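PDB 2RJO: twin-arginine translocation pathway signal protein, which probably acts as a periplasmic sugar-binding protein of a transport system, holding beta-D-galactopyranose in the cleft between its two lobes. Local coordinates for residues N96-K99 with D100-P103; M208-G211 with A212-A215; T294-Q297 with D298-R302. All coordinates share one frame; numbering follows the deposited sequence.

Interaction 1. Residues N96-K99 with D100-P103; sequences NKPK and DLHP
Lys-97 reaches across a type I beta turn formed by Pro-98 to Leu-101, in the loop after strand 90-94 of a periplasmic-binding-protein fold. The turn is closed by Leu-101 N, which donates a hydrogen bond to Pro-98 O at 3.3 Å; the donor lies above the carbonyl plane, not on a lone pair, and the N-H...O angle is 142°. With chi1 at 81°, CG of Lys-97 is held between its own backbone N and carbonyl carbon, and the chain starts off toward the second half of the turn. CB lies near the Leu-101 methyl CD2, at 4.5 Å. CD and CE then run alongside Leu-101 O, CE coming to 3.2 Å, and a bend at chi4 (67°) swings the ammonium inward. NZ hydrogen-bonds to Leu-101 O at 2.7 Å and to Pro-98 O at 2.9 Å, so one lysine joins both arms of the turn and Pro-98 O accepts from both Lys-97 NZ and Leu-101 N. Tyr-323 OH is a further partner of NZ. On the side of the Pro-98 ring, CD meets Leu-101 CB at 3.8 Å, the two side chains lying side by side. Asn-96 belongs to the galactose pocket; its ND2, hydrogen-bonded to Pro-71 O, makes a weak bond to O6 of the sugar. His-102, its ND1 hydrogen-bonded to Glu-283, has CE1 3.2 Å from Lys-99 O.

Interaction 2. Residues M208-G211 with A212-A215; sequences MALG and AIEA
Ala-212 N donates a hydrogen bond to Met-208 O at 2.8 Å, and one step on Ile-213 N does the same to Ala-209 O at 2.8 Å. Glu-214 N follows with Leu-210 O at 3.0 Å, where the N-H...O angle is only 133°. A weak second bond from the same nitrogen goes to Gly-211 O, which also takes a weak one from Ala-215 N; both are 3.3 Å long. Four successive carbonyls of residues 208-211 are thereby occupied by the amides of the next turn. Apart from the weak i to i+3 bond of Glu-214 N, this is the i to i+4 pattern of helix 206-218, weaker at Gly-211; the helix belongs to a beta-alpha-beta unit and joins strand 198-203 to strand 227-228 in a parallel sheet. Upstream, Met-208 N (the residue is a selenomethionine) donates to OD1 of Asn-205, a residue of the galactose pocket. Side-chain carbons lie against the same carbonyls. Ile-213 has CG1 beside its backbone N (chi1 -65°), which brings that methylene to 3.1 Å from Ala-209 O. With CG likewise beside its N (chi1 -73°), Glu-214 runs back along the preceding turn: CG is 3.0 Å from Leu-210 O, and OE1 comes to 3.3 Å from that oxygen, two acceptors with no bond between them. Leu-210 instead extends to Pro-235 and Ala-239 of helix 234-241, while Ala-212 and Ala-215 face Met-187 of helix 180-194.

Interaction 3. Residues T294-Q297 with D298-R302; sequences TNVQ and DVIAR
Asn-295 O takes two weak hydrogen bonds from amides of the following turn, Asp-298 N at 3.1 Å and Val-299 N at 3.3 Å. Next in line, Ile-300 N reaches Val-296 O at 2.9 Å, and Ala-301 N reaches Gln-297 O. The Asn-295 side chain makes no capping bond: OD1 turns back to Thr-292 N and ND2 to Phe-290 O, although ND2 still passes 3.9 Å from Val-299 CG2. On the outer side, a water donates to both Gln-297 OE1 (2.8 Å) and Asp-298 OD1 (2.9 Å), joining an amide and a carboxylate whose planes stand 60° apart. Gln-297 gets there by a bend at chi2 (-85°), which also sets NE2 3.8 Å from Ala-301 CB. On the inner side, Val-296 and Ile-300 lie side by side, CG2 against CD1, and both touch helix 234-241, Val-296 through Ile-240 and Ile-300 through Leu-237. Two amides sharing the carbonyl of the N-cap residue, ahead of regular i to i+4 bonds, are typical of the first turn of an alpha-helix, here the short helix 296-302.

In the fold
Following the chain from the N terminus, interaction 1 comes first, in the loop that leaves strand 90-94 before strand 110-115 of the eight-stranded mixed sheet. Interaction 2 follows on helix 206-218, beside the parallel four-stranded sheet; the centres of interactions 1 and 2 are about 32 Å apart, on opposite sides of the chain's centre. Interaction 3 starts helix 296-302, soon after strand 283-291. All three are local and in series, so none nests in or crosses another, and the only loop closed is the tight turn of interaction 1. Interactions 2 and 3 do not touch, yet both reach helix 234-241, and interaction 3 also touches strand 283-291 of the mixed sheet.

Interaction 1. Residues N96-K99 with D100-P103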
ATOM      1  N   ASN A  96       3.537   6.918   2.046  1.00 19.32           N
ATOM      2  CA  ASN A  96       3.666   7.915   3.112  1.00 19.49           C
ATOM      3  C   ASN A  96       4.707   9.027   2.973  1.00 20.34           C
ATOM      4  O   ASN A  96       5.877   8.776   2.696  1.00 21.24           O
ATOM      5  CB  ASN A  96       3.906   7.203   4.455  1.00 19.56           C
ATOM      6  CG  ASN A  96       2.863   6.144   4.766  1.00 19.78           C
ATOM      7  OD1 ASN A  96       1.672   6.427   4.843  1.00 20.36           O
ATOM      8  ND2 ASN A  96       3.316   4.911   4.952  1.00 22.12           N
ATOM      9  N   LYS A  97       4.261  10.257   3.198  1.00 20.27           N
ATOM     10  CA  LYS A  97       5.122  11.427   3.152  1.00 20.49           C
ATOM     11  C   LYS A  97       4.317  12.653   3.564  1.00 22.96           C
ATOM     12  O   LYS A  97       3.086  12.661   3.459  1.00 19.78           O
ATOM     13  CB  LYS A  97       5.676  11.659   1.742  1.00 21.79           C
ATOM     14  CG  LYS A  97       4.703  12.358   0.798  1.00 21.08           C
ATOM     15  CD  LYS A  97       5.395  12.804  -0.483  1.00 21.60           C
ATOM     16  CE  LYS A  97       4.464  13.625  -1.370  1.00 21.95           C
ATOM     17  NZ  LYS A  97       4.077  14.945  -0.786  1.00 21.46           N
ATOM     18  N   PRO A  98       5.004  13.704   4.044  1.00 23.21           N
ATOM     19  CA  PRO A  98       4.305  14.925   4.453  1.00 24.15           C
ATOM     20  C   PRO A  98       3.760  15.602   3.200  1.00 25.04           C
ATOM     21  O   PRO A  98       4.302  15.424   2.113  1.00 25.80           O
ATOM     22  CB  PRO A  98       5.408  15.758   5.108  1.00 23.02           C
ATOM     23  CG  PRO A  98       6.424  14.726   5.552  1.00 21.57           C
ATOM     24  CD  PRO A  98       6.435  13.776   4.390  1.00 21.82           C
ATOM     25  N   LYS A  99       2.700  16.381   3.341  1.00 26.30           N
ATOM     26  CA  LYS A  99       2.143  17.058   2.186  1.00 27.43           C
ATOM     27  C   LYS A  99       3.175  17.987   1.541  1.00 27.33           C
ATOM     28  O   LYS A  99       3.288  18.039   0.314  1.00 26.89           O
ATOM     29  CB  LYS A  99       0.910  17.862   2.598  1.00 30.19           C
ATOM     30  CG  LYS A  99       0.191  18.548   1.441  1.00 31.69           C
ATOM     31  CD  LYS A  99      -0.785  19.599   1.962  1.00 34.56           C
ATOM     32  CE  LYS A  99      -1.487  20.321   0.820  1.00 36.29           C
ATOM     33  NZ  LYS A  99      -0.498  20.914  -0.137  1.00 36.26           N
ATOM     34  N   ASP A 100       3.940  18.703   2.365  1.00 27.75           N
ATOM     35  CA  ASP A 100       4.941  19.656   1.862  1.00 27.10           C
ATOM     36  C   ASP A 100       6.181  19.060   1.216  1.00 25.49           C
ATOM     37  O   ASP A 100       6.884  19.751   0.483  1.00 25.77           O
ATOM     38  CB  ASP A 100       5.410  20.596   2.974  1.00 30.49           C
ATOM     39  CG  ASP A 100       4.272  21.322   3.648  1.00 35.91           C
ATOM     40  OD1 ASP A 100       3.172  21.424   3.050  1.00 37.60           O
ATOM     41  OD2 ASP A 100       4.486  21.799   4.788  1.00 39.32           O
ATOM     42  N   LEU A 101       6.465  17.794   1.493  1.00 23.18           N
ATOM     43  CA  LEU A 101       7.641  17.156   0.917  1.00 22.76           C
ATOM     44  C   LEU A 101       7.414  16.784  -0.547  1.00 23.80           C
ATOM     45  O   LEU A 101       6.643  15.865  -0.843  1.00 23.65           O
ATOM     46  CB  LEU A 101       7.997  15.900   1.705  1.00 19.88           C
ATOM     47  CG  LEU A 101       9.336  15.272   1.340  1.00 17.65           C
ATOM     48  CD1 LEU A 101      10.447  16.236   1.721  1.00 17.45           C
ATOM     49  CD2 LEU A 101       9.504  13.943   2.086  1.00 19.37           C
ATOM     50  N   HIS A 102       8.091  17.491  -1.455  1.00 22.58           N
ATOM     51  CA  HIS A 102       7.961  17.232  -2.891  1.00 22.48           C
ATOM     52  C   HIS A 102       9.303  16.862  -3.517  1.00 21.96           C
ATOM     53  O   HIS A 102      10.341  17.464  -3.205  1.00 19.90           O
ATOM     54  CB  HIS A 102       7.419  18.468  -3.619  1.00 22.51           C
ATOM     55  CG  HIS A 102       6.112  18.963  -3.094  1.00 24.39           C
ATOM     56  ND1 HIS A 102       4.937  18.238  -3.208  1.00 23.86           N
ATOM     57  CD2 HIS A 102       5.781  20.098  -2.436  1.00 22.86           C
ATOM     58  CE1 HIS A 102       3.956  18.904  -2.642  1.00 24.06           C
ATOM     59  NE2 HIS A 102       4.438  20.041  -2.161  1.00 24.58           N
ATOM     60  N   PRO A 103       9.304  15.860  -4.411  1.00 22.53           N
ATOM     61  CA  PRO A 103      10.561  15.462  -5.052  1.00 22.68           C
ATOM     62  C   PRO A 103      11.256  16.593  -5.817  1.00 23.20           C
ATOM     63  O   PRO A 103      12.486  16.670  -5.828  1.00 22.79           O
ATOM     64  CB  PRO A 103      10.148  14.300  -5.963  1.00 22.59           C
ATOM     65  CG  PRO A 103       8.669  14.465  -6.130  1.00 24.47           C
ATOM     66  CD  PRO A 103       8.214  14.944  -4.780  1.00 21.39           C
TER

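Interaction 2. Residues M208-G211 with A212-A215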
HETATM    1  N   MSE A 208      -5.998  -6.771   7.491  1.00 19.67           N
HETATM    2  CA  MSE A 208      -6.986  -6.533   8.542  1.00 18.68           C
HETATM    3  C   MSE A 208      -8.310  -7.232   8.207  1.00 19.27           C
HETATM    4  O   MSE A 208      -9.010  -7.707   9.096  1.00 22.03           O
HETATM    5  CB  MSE A 208      -7.214  -5.021   8.761  1.00 17.19           C
HETATM    6  CG  MSE A 208      -5.972  -4.233   9.222  1.00 14.56           C
HETATM    7 SE   MSE A 208      -6.297  -2.584   9.951  1.00 10.85          SE
HETATM    8  CE  MSE A 208      -6.932  -1.714   8.549  1.00 13.37           C
ATOM      9  N   ALA A 209      -8.656  -7.298   6.926  1.00 19.15           N
ATOM     10  CA  ALA A 209      -9.892  -7.968   6.520  1.00 19.65           C
ATOM     11  C   ALA A 209      -9.780  -9.465   6.793  1.00 19.30           C
ATOM     12  O   ALA A 209     -10.744 -10.096   7.221  1.00 18.57           O
ATOM     13  CB  ALA A 209     -10.164  -7.727   5.043  1.00 19.38           C
ATOM     14  N   LEU A 210      -8.600 -10.031   6.542  1.00 19.38           N
ATOM     15  CA  LEU A 210      -8.381 -11.459   6.778  1.00 20.20           C
ATOM     16  C   LEU A 210      -8.404 -11.708   8.274  1.00 19.31           C
ATOM     17  O   LEU A 210      -8.789 -12.780   8.728  1.00 20.90           O
ATOM     18  CB  LEU A 210      -7.040 -11.918   6.181  1.00 20.45           C
ATOM     19  CG  LEU A 210      -7.010 -11.946   4.646  1.00 21.24           C
ATOM     20  CD1 LEU A 210      -5.612 -12.259   4.144  1.00 23.24           C
ATOM     21  CD2 LEU A 210      -7.994 -12.980   4.140  1.00 22.37           C
ATOM     22  N   GLY A 211      -7.989 -10.704   9.037  1.00 19.51           N
ATOM     23  CA  GLY A 211      -7.997 -10.824  10.483  1.00 19.62           C
ATOM     24  C   GLY A 211      -9.447 -10.806  10.922  1.00 18.34           C
ATOM     25  O   GLY A 211      -9.842 -11.550  11.814  1.00 20.51           O
ATOM     26  N   ALA A 212     -10.243  -9.949  10.286  1.00 17.24           N
ATOM     27  CA  ALA A 212     -11.662  -9.853  10.592  1.00 16.55           C
ATOM     28  C   ALA A 212     -12.346 -11.178  10.222  1.00 16.69           C
ATOM     29  O   ALA A 212     -13.157 -11.702  10.981  1.00 16.99           O
ATOM     30  CB  ALA A 212     -12.287  -8.695   9.813  1.00 15.87           C
ATOM     31  N   ILE A 213     -12.005 -11.715   9.055  1.00 16.89           N
ATOM     32  CA  ILE A 213     -12.592 -12.964   8.596  1.00 16.98           C
ATOM     33  C   ILE A 213     -12.198 -14.156   9.461  1.00 19.49           C
ATOM     34  O   ILE A 213     -12.932 -15.135   9.535  1.00 20.17           O
ATOM     35  CB  ILE A 213     -12.216 -13.243   7.134  1.00 14.91           C
ATOM     36  CG1 ILE A 213     -12.841 -12.168   6.237  1.00 16.15           C
ATOM     37  CG2 ILE A 213     -12.681 -14.631   6.736  1.00 15.25           C
ATOM     38  CD1 ILE A 213     -12.358 -12.187   4.787  1.00 11.53           C
ATOM     39  N   GLU A 214     -11.047 -14.083  10.120  1.00 20.44           N
ATOM     40  CA  GLU A 214     -10.620 -15.177  10.989  1.00 21.84           C
ATOM     41  C   GLU A 214     -11.468 -15.193  12.249  1.00 21.00           C
ATOM     42  O   GLU A 214     -11.725 -16.250  12.825  1.00 20.17           O
ATOM     43  CB  GLU A 214      -9.154 -15.030  11.366  1.00 24.76           C
ATOM     44  CG  GLU A 214      -8.198 -15.337  10.226  1.00 32.17           C
ATOM     45  CD  GLU A 214      -6.762 -14.991  10.572  1.00 35.73           C
ATOM     46  OE1 GLU A 214      -6.505 -13.815  10.915  1.00 37.59           O
ATOM     47  OE2 GLU A 214      -5.893 -15.894  10.502  1.00 38.91           O
ATOM     48  N   ALA A 215     -11.894 -14.012  12.676  1.00 19.50           N
ATOM     49  CA  ALA A 215     -12.734 -13.877  13.848  1.00 20.08           C
ATOM     50  C   ALA A 215     -14.137 -14.358  13.472  1.00 20.15           C
ATOM     51  O   ALA A 215     -14.779 -15.075  14.235  1.00 19.49           O
ATOM     52  CB  ALA A 215     -12.767 -12.424  14.300  1.00 19.76           C
TER

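Interaction 3. Residues T294-Q297 with D298-R302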
ATOM      1  N   THR A 294     -16.279 -11.202 -10.003  1.00 24.42           N
ATOM      2  CA  THR A 294     -16.453 -11.183 -11.450  1.00 25.67           C
ATOM      3  C   THR A 294     -15.142 -11.117 -12.225  1.00 23.91           C
ATOM      4  O   THR A 294     -15.049 -11.644 -13.333  1.00 24.17           O
ATOM      5  CB  THR A 294     -17.381 -10.037 -11.882  1.00 27.12           C
ATOM      6  OG1 THR A 294     -16.755  -8.779 -11.628  1.00 30.08           O
ATOM      7  CG2 THR A 294     -18.691 -10.116 -11.107  1.00 28.14           C
ATOM      8  N   ASN A 295     -14.115 -10.506 -11.646  1.00 22.50           N
ATOM      9  CA  ASN A 295     -12.832 -10.445 -12.337  1.00 22.26           C
ATOM     10  C   ASN A 295     -11.714 -11.047 -11.501  1.00 22.66           C
ATOM     11  O   ASN A 295     -10.548 -10.954 -11.869  1.00 23.29           O
ATOM     12  CB  ASN A 295     -12.480  -8.998 -12.677  1.00 21.93           C
ATOM     13  CG  ASN A 295     -12.082  -8.200 -11.455  1.00 22.35           C
ATOM     14  OD1 ASN A 295     -12.656  -8.376 -10.386  1.00 21.08           O
ATOM     15  ND2 ASN A 295     -11.100  -7.312 -11.609  1.00 20.97           N
ATOM     16  N   VAL A 296     -12.056 -11.681 -10.384  1.00 22.08           N
ATOM     17  CA  VAL A 296     -11.017 -12.235  -9.526  1.00 21.61           C
ATOM     18  C   VAL A 296     -10.098 -13.238 -10.216  1.00 20.96           C
ATOM     19  O   VAL A 296      -8.895 -13.230  -9.997  1.00 18.80           O
ATOM     20  CB  VAL A 296     -11.605 -12.895  -8.265  1.00 21.48           C
ATOM     21  CG1 VAL A 296     -12.450 -14.109  -8.640  1.00 21.74           C
ATOM     22  CG2 VAL A 296     -10.476 -13.287  -7.326  1.00 19.77           C
ATOM     23  N   GLN A 297     -10.658 -14.100 -11.049  1.00 23.33           N
ATOM     24  CA  GLN A 297      -9.840 -15.088 -11.725  1.00 25.77           C
ATOM     25  C   GLN A 297      -8.735 -14.440 -12.563  1.00 26.00           C
ATOM     26  O   GLN A 297      -7.620 -14.957 -12.625  1.00 26.19           O
ATOM     27  CB  GLN A 297     -10.717 -15.992 -12.590  1.00 28.14           C
ATOM     28  CG  GLN A 297      -9.972 -17.142 -13.249  1.00 32.36           C
ATOM     29  CD  GLN A 297      -9.326 -16.746 -14.563  1.00 35.49           C
ATOM     30  OE1 GLN A 297     -10.007 -16.277 -15.484  1.00 37.43           O
ATOM     31  NE2 GLN A 297      -8.005 -16.937 -14.665  1.00 37.25           N
ATOM     32  N   ASP A 298      -9.034 -13.308 -13.195  1.00 26.17           N
ATOM     33  CA  ASP A 298      -8.035 -12.617 -14.005  1.00 26.72           C
ATOM     34  C   ASP A 298      -6.922 -12.017 -13.162  1.00 26.78           C
ATOM     35  O   ASP A 298      -5.754 -12.040 -13.558  1.00 26.47           O
ATOM     36  CB  ASP A 298      -8.673 -11.510 -14.838  1.00 28.20           C
ATOM     37  CG  ASP A 298      -9.489 -12.054 -15.968  1.00 29.26           C
ATOM     38  OD1 ASP A 298      -8.970 -12.918 -16.700  1.00 30.21           O
ATOM     39  OD2 ASP A 298     -10.641 -11.617 -16.131  1.00 32.40           O
ATOM     40  N   VAL A 299      -7.278 -11.473 -12.002  1.00 25.43           N
ATOM     41  CA  VAL A 299      -6.263 -10.884 -11.143  1.00 23.05           C
ATOM     42  C   VAL A 299      -5.373 -11.984 -10.579  1.00 22.99           C
ATOM     43  O   VAL A 299      -4.159 -11.811 -10.490  1.00 24.25           O
ATOM     44  CB  VAL A 299      -6.892 -10.082  -9.996  1.00 22.30           C
ATOM     45  CG1 VAL A 299      -5.794  -9.505  -9.111  1.00 19.31           C
ATOM     46  CG2 VAL A 299      -7.755  -8.971 -10.564  1.00 20.32           C
ATOM     47  N   ILE A 300      -5.967 -13.117 -10.211  1.00 22.99           N
ATOM     48  CA  ILE A 300      -5.182 -14.225  -9.672  1.00 22.86           C
ATOM     49  C   ILE A 300      -4.136 -14.695 -10.688  1.00 24.04           C
ATOM     50  O   ILE A 300      -2.970 -14.869 -10.341  1.00 23.99           O
ATOM     51  CB  ILE A 300      -6.086 -15.425  -9.272  1.00 22.53           C
ATOM     52  CG1 ILE A 300      -6.872 -15.082  -8.005  1.00 20.36           C
ATOM     53  CG2 ILE A 300      -5.239 -16.677  -9.041  1.00 18.22           C
ATOM     54  CD1 ILE A 300      -7.812 -16.181  -7.544  1.00 19.98           C
ATOM     55  N   ALA A 301      -4.562 -14.894 -11.933  1.00 24.26           N
ATOM     56  CA  ALA A 301      -3.678 -15.336 -13.011  1.00 25.60           C
ATOM     57  C   ALA A 301      -2.538 -14.350 -13.261  1.00 28.10           C
ATOM     58  O   ALA A 301      -1.443 -14.736 -13.687  1.00 28.69           O
ATOM     59  CB  ALA A 301      -4.478 -15.520 -14.276  1.00 24.35           C
ATOM     60  N   ARG A 302      -2.802 -13.075 -13.005  1.00 30.10           N
ATOM     61  CA  ARG A 302      -1.800 -12.030 -13.198  1.00 32.34           C
ATOM     62  C   ARG A 302      -0.670 -12.213 -12.181  1.00 34.03           C
ATOM     63  O   ARG A 302       0.514 -12.091 -12.509  1.00 32.46           O
ATOM     64  CB  ARG A 302      -2.450 -10.665 -12.996  1.00 32.11           C
ATOM     65  CG  ARG A 302      -1.630  -9.487 -13.485  1.00 33.93           C
ATOM     66  CD  ARG A 302      -2.365  -8.186 -13.182  1.00 35.26           C
ATOM     67  NE  ARG A 302      -3.755  -8.283 -13.628  1.00 38.43           N
ATOM     68  CZ  ARG A 302      -4.702  -7.403 -13.317  1.00 39.56           C
ATOM     69  NH1 ARG A 302      -4.397  -6.356 -12.552  1.00 37.44           N
ATOM     70  NH2 ARG A 302      -5.955  -7.575 -13.768  1.00 38.08           N
TER
HETATM   71  O   HOH W   1     -10.036 -15.253 -18.047  1.00 28.55           O